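Local coordinates for TENA/THI-4 protein (Shewanella denitrificans OS217, PDB 3DDE) that has no established function but adopts the all-helical heme oxygenase-like fold and may act as an iron-dependent oxidoreductase, at residues 47-50 and 51-55; 207-210 and 211-214. All coordinates share one frame; numbering follows the deposited sequence.

Contact 1: residues 47-50 and 51-55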
ATOM      1  N   GLU A  47      11.830  21.912   8.541  1.00 50.06           N
ATOM      2  CA  GLU A  47      11.247  21.315   7.334  1.00 50.00           C
ATOM      3  C   GLU A  47      12.149  20.237   6.748  1.00 50.17           C
ATOM      4  O   GLU A  47      11.667  19.254   6.168  1.00 49.84           O
ATOM      5  CB  GLU A  47      10.915  22.355   6.258  1.00 49.94           C
ATOM      6  CG  GLU A  47       9.870  23.356   6.697  1.00 50.12           C
ATOM      7  CD  GLU A  47       8.682  22.687   7.343  1.00 50.20           C
ATOM      8  OE1 GLU A  47       7.973  21.938   6.635  1.00 49.50           O
ATOM      9  OE2 GLU A  47       8.470  22.907   8.564  1.00 50.31           O
ATOM     10  N   THR A  48      13.454  20.427   6.878  1.00 50.28           N
ATOM     11  CA  THR A  48      14.405  19.427   6.417  1.00 50.63           C
ATOM     12  C   THR A  48      14.193  18.152   7.211  1.00 51.29           C
ATOM     13  O   THR A  48      14.209  17.053   6.650  1.00 51.05           O
ATOM     14  CB  THR A  48      15.848  19.919   6.536  1.00 49.91           C
ATOM     15  OG1 THR A  48      15.994  21.080   5.704  1.00 50.06           O
ATOM     16  CG2 THR A  48      16.837  18.856   6.078  1.00 49.16           C
ATOM     17  N   TYR A  49      13.965  18.323   8.512  1.00 51.94           N
ATOM     18  CA  TYR A  49      13.698  17.214   9.420  1.00 51.78           C
ATOM     19  C   TYR A  49      12.469  16.446   8.978  1.00 51.91           C
ATOM     20  O   TYR A  49      12.497  15.213   8.949  1.00 50.38           O
ATOM     21  CB  TYR A  49      13.517  17.708  10.865  1.00 52.41           C
ATOM     22  CG  TYR A  49      12.756  16.727  11.729  1.00 52.67           C
ATOM     23  CD1 TYR A  49      13.404  15.687  12.397  1.00 52.22           C
ATOM     24  CD2 TYR A  49      11.376  16.842  11.868  1.00 52.60           C
ATOM     25  CE1 TYR A  49      12.679  14.786  13.172  1.00 52.58           C
ATOM     26  CE2 TYR A  49      10.645  15.953  12.633  1.00 52.35           C
ATOM     27  CZ  TYR A  49      11.289  14.931  13.277  1.00 52.93           C
ATOM     28  OH  TYR A  49      10.512  14.065  14.023  1.00 53.42           O
ATOM     29  N   HIS A  50      11.402  17.184   8.642  1.00 51.81           N
ATOM     30  CA  HIS A  50      10.139  16.586   8.206  1.00 51.20           C
ATOM     31  C   HIS A  50      10.241  15.700   6.979  1.00 51.69           C
ATOM     32  O   HIS A  50       9.729  14.603   6.993  1.00 52.56           O
ATOM     33  CB  HIS A  50       9.065  17.652   7.983  1.00 50.28           C
ATOM     34  CG  HIS A  50       8.538  18.238   9.249  1.00 49.99           C
ATOM     35  ND1 HIS A  50       8.102  17.459  10.297  1.00 49.38           N
ATOM     36  CD2 HIS A  50       8.312  19.521   9.614  1.00 50.35           C
ATOM     37  CE1 HIS A  50       7.652  18.237  11.263  1.00 49.95           C
ATOM     38  NE2 HIS A  50       7.778  19.495  10.880  1.00 50.19           N
ATOM     39  N   TYR A  51      10.874  16.161   5.911  1.00 51.89           N
ATOM     40  CA  TYR A  51      10.974  15.327   4.720  1.00 51.54           C
ATOM     41  C   TYR A  51      12.081  14.261   4.816  1.00 51.40           C
ATOM     42  O   TYR A  51      11.934  13.160   4.301  1.00 50.84           O
ATOM     43  CB  TYR A  51      11.091  16.176   3.457  1.00 52.24           C
ATOM     44  CG  TYR A  51      12.456  16.753   3.094  1.00 52.23           C
ATOM     45  CD1 TYR A  51      13.420  15.959   2.474  1.00 52.19           C
ATOM     46  CD2 TYR A  51      12.721  18.104   3.247  1.00 52.51           C
ATOM     47  CE1 TYR A  51      14.629  16.461   2.095  1.00 52.43           C
ATOM     48  CE2 TYR A  51      13.946  18.643   2.860  1.00 53.06           C
ATOM     49  CZ  TYR A  51      14.903  17.812   2.283  1.00 53.45           C
ATOM     50  OH  TYR A  51      16.136  18.320   1.910  1.00 53.00           O
ATOM     51  N   THR A  52      13.174  14.575   5.507  1.00 51.36           N
ATOM     52  CA  THR A  52      14.284  13.636   5.658  1.00 51.41           C
ATOM     53  C   THR A  52      13.830  12.383   6.404  1.00 51.47           C
ATOM     54  O   THR A  52      14.331  11.293   6.161  1.00 52.26           O
ATOM     55  CB  THR A  52      15.505  14.330   6.356  1.00 50.85           C
ATOM     56  OG1 THR A  52      16.028  15.303   5.450  1.00 52.02           O
ATOM     57  CG2 THR A  52      16.605  13.351   6.683  1.00 49.61           C
ATOM     58  N   LYS A  53      12.889  12.582   7.315  1.00 51.86           N
ATOM     59  CA  LYS A  53      12.278  11.549   8.144  1.00 53.27           C
ATOM     60  C   LYS A  53      11.669  10.402   7.315  1.00 52.26           C
ATOM     61  O   LYS A  53      11.577   9.256   7.779  1.00 51.89           O
ATOM     62  CB  LYS A  53      11.186  12.274   8.937  1.00 54.59           C
ATOM     63  CG  LYS A  53      10.361  11.507   9.927  1.00 56.30           C
ATOM     64  CD  LYS A  53       9.494  12.488  10.779  1.00 56.50           C
ATOM     65  CE  LYS A  53       8.572  13.423   9.943  1.00 57.03           C
ATOM     66  NZ  LYS A  53       7.925  14.526  10.785  1.00 56.73           N
ATOM     67  N   HIS A  54      11.274  10.711   6.079  1.00 51.15           N
ATOM     68  CA  HIS A  54      10.630   9.742   5.205  1.00 50.84           C
ATOM     69  C   HIS A  54      11.516   9.119   4.119  1.00 51.40           C
ATOM     70  O   HIS A  54      11.076   8.204   3.429  1.00 52.00           O
ATOM     71  CB  HIS A  54       9.401  10.394   4.542  1.00 50.14           C
ATOM     72  CG  HIS A  54       8.317  10.759   5.509  1.00 49.67           C
ATOM     73  ND1 HIS A  54       7.420   9.835   6.002  1.00 49.29           N
ATOM     74  CD2 HIS A  54       7.996  11.941   6.087  1.00 49.05           C
ATOM     75  CE1 HIS A  54       6.589  10.431   6.837  1.00 48.64           C
ATOM     76  NE2 HIS A  54       6.920  11.708   6.912  1.00 49.05           N
ATOM     77  N   ASN A  55      12.755   9.580   3.983  1.00 51.57           N
ATOM     78  CA  ASN A  55      13.596   9.124   2.875  1.00 52.28           C
ATOM     79  C   ASN A  55      14.033   7.662   2.883  1.00 51.74           C
ATOM     80  O   ASN A  55      14.021   7.016   1.818  1.00 51.03           O
ATOM     81  CB  ASN A  55      14.749  10.106   2.632  1.00 52.29           C
ATOM     82  CG  ASN A  55      14.278  11.371   1.928  1.00 52.67           C
ATOM     83  OD1 ASN A  55      13.102  11.486   1.499  1.00 54.54           O
ATOM     84  ND2 ASN A  55      15.171  12.309   1.783  1.00 52.41           N
TER
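With chi1 of Lys53 fully extended (-179°) and a bend at chi3 (56°), the amine comes back alongside His50, whose own CG is anti to the carbonyl carbon. Here, on helix 38-52 and the residues that follow it, part of the heme oxygenase-like all-helical fold, a hydrogen bond runs from Lys53 NZ to His50 ND1, 3.0 Å long. NZ lies in the imidazole plane, and since ND1 is the acceptor and NE2 is bonded to Ser108, the ring is held at both nitrogens. Lys53 CD meanwhile crosses the phenol end of Tyr49, 3.7 Å from Tyr49 OH, while Glu88 of helix 88-97 touches both side chains. Were Lys53 replaced by an alanine, His50 ND1 would probably lose its donor, and a gap would be likely to open beside the Tyr49 phenol. On another side of the helix, Tyr51 turns its ring so that Thr48 O lies over one face, near the rim, and its CD2 comes within 3.3 Å of Glu47 O. His54 brings CD2 to 3.3 Å from His50 O, its ring edge facing that oxygen, while ND1 bonds to Tyr122. Thr48 O takes two donors from opposite faces of its carbonyl plane: Thr52 N at 2.9 Å and the hydroxyl Thr52 OG1 at 2.8 Å, the latter 38° out of that plane.

Contact 2: residues 207-210 and 211-214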
ATOM      1  N   LEU A 207      13.413  18.523  -7.293  1.00 51.04           N
ATOM      2  CA  LEU A 207      14.187  19.737  -7.021  1.00 50.77           C
ATOM      3  C   LEU A 207      13.284  20.972  -7.077  1.00 50.39           C
ATOM      4  O   LEU A 207      13.408  21.860  -6.248  1.00 49.94           O
ATOM      5  CB  LEU A 207      15.376  19.836  -7.990  1.00 50.65           C
ATOM      6  CG  LEU A 207      16.379  20.989  -7.818  1.00 50.65           C
ATOM      7  CD1 LEU A 207      16.810  21.170  -6.388  1.00 50.18           C
ATOM      8  CD2 LEU A 207      17.587  20.783  -8.719  1.00 50.58           C
ATOM      9  N   VAL A 208      12.370  21.020  -8.046  1.00 50.52           N
ATOM     10  CA  VAL A 208      11.359  22.092  -8.106  1.00 49.92           C
ATOM     11  C   VAL A 208      10.549  22.127  -6.790  1.00 50.16           C
ATOM     12  O   VAL A 208      10.324  23.186  -6.188  1.00 49.21           O
ATOM     13  CB  VAL A 208      10.396  21.887  -9.315  1.00 50.29           C
ATOM     14  CG1 VAL A 208       9.143  22.785  -9.197  1.00 49.81           C
ATOM     15  CG2 VAL A 208      11.143  22.133 -10.643  1.00 48.38           C
ATOM     16  N   LEU A 209      10.137  20.950  -6.327  1.00 50.58           N
ATOM     17  CA  LEU A 209       9.348  20.859  -5.096  1.00 50.52           C
ATOM     18  C   LEU A 209      10.153  21.204  -3.836  1.00 50.62           C
ATOM     19  O   LEU A 209       9.613  21.790  -2.898  1.00 49.96           O
ATOM     20  CB  LEU A 209       8.708  19.480  -4.978  1.00 50.95           C
ATOM     21  CG  LEU A 209       7.624  19.129  -5.992  1.00 50.06           C
ATOM     22  CD1 LEU A 209       6.990  17.826  -5.559  1.00 48.66           C
ATOM     23  CD2 LEU A 209       6.544  20.233  -6.148  1.00 49.15           C
ATOM     24  N   THR A 210      11.438  20.849  -3.825  1.00 50.25           N
ATOM     25  CA  THR A 210      12.315  21.193  -2.719  1.00 50.48           C
ATOM     26  C   THR A 210      12.509  22.722  -2.681  1.00 50.58           C
ATOM     27  O   THR A 210      12.535  23.307  -1.621  1.00 50.23           O
ATOM     28  CB  THR A 210      13.680  20.467  -2.811  1.00 50.43           C
ATOM     29  OG1 THR A 210      13.468  19.052  -2.921  1.00 49.19           O
ATOM     30  CG2 THR A 210      14.540  20.741  -1.573  1.00 48.62           C
ATOM     31  N   ALA A 211      12.593  23.361  -3.844  1.00 50.17           N
ATOM     32  CA  ALA A 211      12.731  24.822  -3.910  1.00 50.19           C
ATOM     33  C   ALA A 211      11.504  25.530  -3.335  1.00 50.29           C
ATOM     34  O   ALA A 211      11.645  26.573  -2.727  1.00 50.31           O
ATOM     35  CB  ALA A 211      12.999  25.285  -5.340  1.00 48.36           C
ATOM     36  N   ARG A 212      10.309  24.961  -3.519  1.00 50.98           N
ATOM     37  CA  ARG A 212       9.084  25.544  -2.970  1.00 50.81           C
ATOM     38  C   ARG A 212       9.104  25.552  -1.436  1.00 50.80           C
ATOM     39  O   ARG A 212       8.393  26.338  -0.827  1.00 50.95           O
ATOM     40  CB  ARG A 212       7.830  24.808  -3.443  1.00 50.85           C
ATOM     41  CG  ARG A 212       7.606  24.796  -4.981  1.00 51.74           C
ATOM     42  CD  ARG A 212       6.104  24.841  -5.289  1.00 51.63           C
ATOM     43  NE  ARG A 212       5.499  23.851  -4.466  1.00 52.98           N
ATOM     44  CZ  ARG A 212       4.319  23.891  -3.863  1.00 52.13           C
ATOM     45  NH1 ARG A 212       3.495  24.905  -3.973  1.00 50.73           N
ATOM     46  NH2 ARG A 212       3.999  22.851  -3.102  1.00 52.18           N
ATOM     47  N   ILE A 213       9.883  24.658  -0.823  1.00 50.46           N
ATOM     48  CA  ILE A 213      10.019  24.619   0.630  1.00 50.72           C
ATOM     49  C   ILE A 213      10.680  25.917   1.121  1.00 50.69           C
ATOM     50  O   ILE A 213      10.254  26.498   2.115  1.00 50.55           O
ATOM     51  CB  ILE A 213      10.809  23.364   1.098  1.00 50.91           C
ATOM     52  CG1 ILE A 213      10.028  22.076   0.763  1.00 50.70           C
ATOM     53  CG2 ILE A 213      11.096  23.423   2.584  1.00 50.04           C
ATOM     54  CD1 ILE A 213      10.718  20.767   1.219  1.00 49.89           C
ATOM     55  N   LEU A 214      11.700  26.381   0.398  1.00 51.13           N
ATOM     56  CA  LEU A 214      12.376  27.653   0.689  1.00 51.06           C
ATOM     57  C   LEU A 214      11.394  28.847   0.688  1.00 50.90           C
ATOM     58  O   LEU A 214      11.514  29.769   1.505  1.00 50.49           O
ATOM     59  CB  LEU A 214      13.469  27.903  -0.346  1.00 51.20           C
ATOM     60  CG  LEU A 214      14.687  26.980  -0.355  1.00 51.51           C
ATOM     61  CD1 LEU A 214      15.584  27.249  -1.580  1.00 51.18           C
ATOM     62  CD2 LEU A 214      15.458  27.171   0.929  1.00 51.41           C
TER
HETATM   63  O   HOH W   1       6.906  21.383  -2.701  1.00 30.97           O
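Leu209 and Arg212 run side by side and point the same way, so that the methyl Leu209 CD2 sits 4.1 Å from Arg212 NE, oblique to the guanidinium. The arginine reaches this place by bending at chi2 and chi3: its CG, anti to the carbonyl carbon (chi1 -60°), leans back over the preceding turn, and from there the chain runs outward beside the leucine. On the way, the aliphatic part lies against backbone oxygens, with Arg212 CG 3.4 Å from Val208 O. A water ties the same pair together: it donates to Leu209 O at 2.7 Å and accepts from Arg212 NH2 over a longer 3.3 Å, giving the carbonyl a partner beyond the weak bond it receives from Arg212 N. All this happens within helix 193-223, the long C-terminal helix of the heme oxygenase-like bundle. Its regular i, i+4 bonding is seen in Ala211 N to Leu207 O, at 2.9 Å, and in Arg212 N to Val208 O. Ile213 N instead bonds to Thr210 O, three residues back, from well above the carbonyl plane (64° out of it). Ile213 CB comes to 3.2 Å from that same oxygen, and its CG1 lies 3.7 Å from both Thr210 O and Leu209 O. Thr210 turns its hydroxyl back to Ser206 O, a backbone carbonyl of the preceding turn, and its side chain touches Leu117 and Trp139. Around the arginine the helix meets a second subunit: Arg212 packs on Arg212 of that neighbouring copy, Val208 touches the same arginine, and Leu209 rests on Thr116 of the neighbouring subunit.

From the N terminus, the chain first comes to contact 1 late in helix 38-52, where residues 47-50 and 51-55 adjoin, the last of them opening helix 55-65. Far later it reaches contact 2, within helix 193-223. Each contact is local and closes no long loop; the two follow in series, neither nested nor crossed. In space their centres are about 13 Å apart, and Ile213 bridges them: its CG2 meets Glu47 CB at 3.8 Å and its CD1 meets Tyr51 CD2 at 3.9 Å. Helix 112-126 packs on both, so the two contacts tie three helices together, while residues 207-214 also reach helices 7-24 and 134-141.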